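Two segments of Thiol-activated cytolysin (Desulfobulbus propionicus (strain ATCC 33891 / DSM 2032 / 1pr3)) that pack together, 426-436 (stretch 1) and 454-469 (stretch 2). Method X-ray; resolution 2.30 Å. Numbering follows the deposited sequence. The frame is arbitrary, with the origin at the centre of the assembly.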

# COMPACT_ATOMS: atom_id res chain seq x y z
N SER A 426 22.66 -2.40 -0.46
CA SER A 426 23.77 -1.65 -1.01
C SER A 426 25.00 -2.55 -1.08
O SER A 426 25.27 -3.32 -0.15
CB SER A 426 24.02 -0.40 -0.18
OG SER A 426 25.38 0.01 -0.22
N ILE A 427 25.72 -2.46 -2.20
CA ILE A 427 26.87 -3.31 -2.49
C ILE A 427 27.96 -2.45 -3.05
O ILE A 427 27.73 -1.74 -4.02
CB ILE A 427 26.56 -4.43 -3.49
CG1 ILE A 427 25.44 -5.31 -2.97
CG2 ILE A 427 27.80 -5.31 -3.72
CD1 ILE A 427 24.96 -6.34 -4.03
N LYS A 428 29.17 -2.56 -2.49
CA LYS A 428 30.34 -1.83 -2.97
C LYS A 428 31.51 -2.79 -3.07
O LYS A 428 31.74 -3.58 -2.17
CB LYS A 428 30.73 -0.67 -2.02
CG LYS A 428 31.79 0.27 -2.56
CD LYS A 428 32.61 0.90 -1.47
CE LYS A 428 31.98 2.20 -0.97
NZ LYS A 428 32.79 2.79 0.14
N THR A 429 32.27 -2.69 -4.16
CA THR A 429 33.47 -3.50 -4.35
C THR A 429 34.69 -2.60 -4.59
O THR A 429 34.63 -1.68 -5.41
CB THR A 429 33.31 -4.47 -5.52
OG1 THR A 429 33.02 -3.75 -6.74
CG2 THR A 429 32.20 -5.41 -5.27
N GLU A 430 35.80 -2.90 -3.92
CA GLU A 430 37.03 -2.16 -4.14
C GLU A 430 38.18 -3.13 -4.41
O GLU A 430 38.24 -4.23 -3.87
CB GLU A 430 37.35 -1.27 -2.97
CG GLU A 430 36.30 -0.24 -2.69
CD GLU A 430 36.46 0.36 -1.30
OE1 GLU A 430 36.18 -0.36 -0.31
OE2 GLU A 430 36.86 1.53 -1.18
N GLY A 431 39.10 -2.70 -5.26
CA GLY A 431 40.24 -3.51 -5.57
C GLY A 431 41.47 -2.70 -5.28
O GLY A 431 41.52 -1.53 -5.67
N CYS A 432 42.43 -3.28 -4.57
CA CYS A 432 43.69 -2.59 -4.28
C CYS A 432 44.59 -2.60 -5.52
O CYS A 432 44.99 -3.68 -5.98
CB CYS A 432 44.41 -3.25 -3.12
SG CYS A 432 46.00 -2.47 -2.77
N THR A 433 44.92 -1.41 -6.02
CA THR A 433 45.77 -1.29 -7.20
C THR A 433 47.24 -1.50 -6.90
O THR A 433 48.03 -1.71 -7.82
CB THR A 433 45.65 0.08 -7.86
OG1 THR A 433 46.25 1.07 -7.01
CG2 THR A 433 44.22 0.44 -8.17
N GLY A 434 47.65 -1.38 -5.65
CA GLY A 434 49.06 -1.42 -5.34
C GLY A 434 49.85 -0.13 -5.52
O GLY A 434 51.03 -0.12 -5.19
N LEU A 435 49.23 0.95 -5.99
CA LEU A 435 49.90 2.24 -6.21
C LEU A 435 49.38 3.32 -5.27
O LEU A 435 48.18 3.56 -5.19
CB LEU A 435 49.68 2.69 -7.65
CG LEU A 435 49.75 1.62 -8.75
CD1 LEU A 435 49.40 2.22 -10.11
CD2 LEU A 435 51.13 0.93 -8.83
N ALA A 436 50.31 4.06 -4.66
CA ALA A 436 50.01 4.85 -3.47
C ALA A 436 49.01 5.97 -3.72
O ALA A 436 48.22 6.31 -2.83
CB ALA A 436 51.31 5.41 -2.91
N LEU A 454 18.15 -14.02 -6.79
CA LEU A 454 19.59 -14.23 -6.85
C LEU A 454 20.26 -13.01 -7.45
O LEU A 454 20.00 -12.68 -8.61
CB LEU A 454 19.94 -15.46 -7.66
CG LEU A 454 21.46 -15.71 -7.69
CD1 LEU A 454 21.95 -16.29 -6.36
CD2 LEU A 454 21.82 -16.63 -8.83
N ARG A 455 21.13 -12.37 -6.68
CA ARG A 455 21.95 -11.27 -7.16
C ARG A 455 23.40 -11.71 -7.06
O ARG A 455 23.85 -12.17 -6.00
CB ARG A 455 21.70 -10.00 -6.34
CG ARG A 455 22.40 -8.80 -6.94
CD ARG A 455 22.13 -7.53 -6.22
NE ARG A 455 20.71 -7.17 -6.22
CZ ARG A 455 20.13 -6.47 -7.18
NH1 ARG A 455 20.83 -6.11 -8.24
NH2 ARG A 455 18.84 -6.17 -7.10
N THR A 456 24.14 -11.59 -8.16
CA THR A 456 25.53 -12.02 -8.25
C THR A 456 26.38 -10.82 -8.59
O THR A 456 26.07 -10.09 -9.53
CB THR A 456 25.71 -13.09 -9.32
OG1 THR A 456 24.90 -14.22 -9.03
CG2 THR A 456 27.13 -13.57 -9.37
N VAL A 457 27.45 -10.59 -7.84
CA VAL A 457 28.42 -9.57 -8.21
C VAL A 457 29.77 -10.23 -8.37
O VAL A 457 30.27 -10.86 -7.43
CB VAL A 457 28.47 -8.40 -7.20
CG1 VAL A 457 27.07 -7.97 -6.78
CG2 VAL A 457 29.25 -8.71 -6.01
N SER A 458 30.33 -10.14 -9.57
CA SER A 458 31.63 -10.73 -9.90
C SER A 458 32.63 -9.63 -10.14
O SER A 458 32.35 -8.68 -10.87
CB SER A 458 31.54 -11.61 -11.15
OG SER A 458 30.48 -12.53 -11.06
N ILE A 459 33.78 -9.72 -9.52
CA ILE A 459 34.86 -8.85 -9.91
C ILE A 459 35.97 -9.73 -10.45
O ILE A 459 36.16 -10.87 -10.00
CB ILE A 459 35.37 -7.94 -8.77
CG1 ILE A 459 35.79 -8.76 -7.57
CG2 ILE A 459 34.33 -6.91 -8.42
CD1 ILE A 459 36.42 -7.89 -6.51
N GLY A 460 36.68 -9.22 -11.43
CA GLY A 460 37.84 -9.91 -11.95
C GLY A 460 38.83 -8.91 -12.48
O GLY A 460 38.81 -7.72 -12.09
N GLY A 461 39.71 -9.36 -13.38
CA GLY A 461 40.64 -8.45 -14.00
C GLY A 461 41.94 -8.41 -13.23
O GLY A 461 42.28 -9.34 -12.49
N THR A 462 42.70 -7.34 -13.45
CA THR A 462 43.98 -7.16 -12.79
C THR A 462 43.96 -5.81 -12.10
O THR A 462 43.00 -5.06 -12.25
CB THR A 462 45.16 -7.14 -13.77
OG1 THR A 462 45.03 -5.95 -14.55
CG2 THR A 462 45.17 -8.38 -14.65
N THR A 463 45.09 -5.47 -11.46
CA THR A 463 45.18 -4.30 -10.59
C THR A 463 44.76 -3.01 -11.29
O THR A 463 44.08 -2.17 -10.70
CB THR A 463 46.63 -4.12 -10.10
OG1 THR A 463 47.49 -4.33 -11.22
CG2 THR A 463 47.03 -5.07 -8.97
N LEU A 464 45.21 -2.81 -12.52
CA LEU A 464 44.91 -1.57 -13.23
C LEU A 464 43.76 -1.70 -14.22
O LEU A 464 43.38 -0.72 -14.84
CB LEU A 464 46.16 -1.06 -13.95
CG LEU A 464 47.27 -0.65 -12.97
CD1 LEU A 464 48.22 -1.79 -12.60
CD2 LEU A 464 48.12 0.52 -13.50
N HIS A 465 43.19 -2.90 -14.38
CA HIS A 465 41.98 -3.09 -15.19
C HIS A 465 41.00 -4.00 -14.45
O HIS A 465 41.01 -5.22 -14.61
CB HIS A 465 42.29 -3.65 -16.57
CG HIS A 465 41.13 -3.53 -17.51
ND1 HIS A 465 40.98 -2.47 -18.37
CD2 HIS A 465 40.05 -4.32 -17.68
CE1 HIS A 465 39.86 -2.62 -19.06
NE2 HIS A 465 39.27 -3.74 -18.65
N GLN A 466 40.14 -3.39 -13.65
CA GLN A 466 39.31 -4.12 -12.72
C GLN A 466 37.90 -4.19 -13.28
O GLN A 466 37.31 -3.16 -13.59
CB GLN A 466 39.27 -3.44 -11.35
CG GLN A 466 40.57 -3.44 -10.58
CD GLN A 466 40.42 -2.75 -9.21
OE1 GLN A 466 39.32 -2.59 -8.63
NE2 GLN A 466 41.53 -2.34 -8.69
N THR A 467 37.36 -5.39 -13.38
CA THR A 467 36.08 -5.59 -14.03
C THR A 467 35.03 -5.86 -12.97
O THR A 467 35.34 -6.38 -11.88
CB THR A 467 36.15 -6.76 -15.00
OG1 THR A 467 36.39 -7.94 -14.24
CG2 THR A 467 37.29 -6.51 -16.05
N PHE A 468 33.80 -5.49 -13.29
CA PHE A 468 32.67 -5.59 -12.39
C PHE A 468 31.45 -5.94 -13.19
O PHE A 468 31.19 -5.34 -14.24
CB PHE A 468 32.42 -4.28 -11.66
CG PHE A 468 31.24 -4.31 -10.71
CD1 PHE A 468 29.96 -4.00 -11.14
CD2 PHE A 468 31.42 -4.58 -9.37
CE1 PHE A 468 28.89 -3.97 -10.25
CE2 PHE A 468 30.35 -4.57 -8.48
CZ PHE A 468 29.10 -4.25 -8.91
N SER A 469 30.69 -6.90 -12.70
CA SER A 469 29.44 -7.26 -13.34
C SER A 469 28.51 -7.67 -12.22
O SER A 469 28.91 -8.38 -11.29
CB SER A 469 29.60 -8.38 -14.36
OG SER A 469 29.32 -9.64 -13.77

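Stretch 2 is a hairpin whose side chains pack against the single strand of stretch 1. Its first strand, 454-460, runs nearly parallel to strand 426-432 (11° between directions, axes 9.1 Å apart at closest approach), and its second returns at 163°. Along the strands the layers meet mainly through side chains; near the turn, side chains of stretch 2 also reach backbone carbonyls of stretch 1. No backbone-to-backbone hydrogen bond joins them.

Alternation along the first strand sets the pattern: Arg455, Val457 and Ile459 point toward stretch 1, while Thr456 and Ser458 point away. Arg455 contributes the aliphatic part of its side chain, its CD lying 3.8 Å from CD1 of Ile427; its NH2 is hydrogen-bonded elsewhere in the structure. The same Ile427 CD1 lies 3.8 Å from Val457 CG1, a contact of buried, branched apolar residues well suited to the space between two strand layers. Ile459, branched, apolar and buried, is a common strand residue; its CG2 makes van der Waals contact with Thr429 OG1 at 3.8 Å.

Beyond Gly460, Gly461 has phi/psi angles (93/-160) that call for glycine; a CB there would also clash with His465 O. The chain reverses through a type I turn from Thr462 to His465. Within it, compact Thr463 sits where the backbones draw close, its CB 3.6 Å from Thr433 O, and the exposed Leu464 reaches Leu435, Leu464 CD2 to Leu435 CD1, 4.0 Å.

Gln466 supplies the one hydrogen bond between the stretches: its NE2 donates to Gly431 O (3.1 Å, 162°). Gln466 NE2 also donates to Thr463 O at 3.3 Å, so one amide group ties the turn to the strand. Glycine suits position 431, since an ideal CB would fall 2.3 Å from Gln466 OE1.

Finally, the Phe468 ring lies obliquely against Thr429 OG1, with Phe468 CD2 nearest at 3.2 Å; that hydroxyl is satisfied elsewhere in the structure.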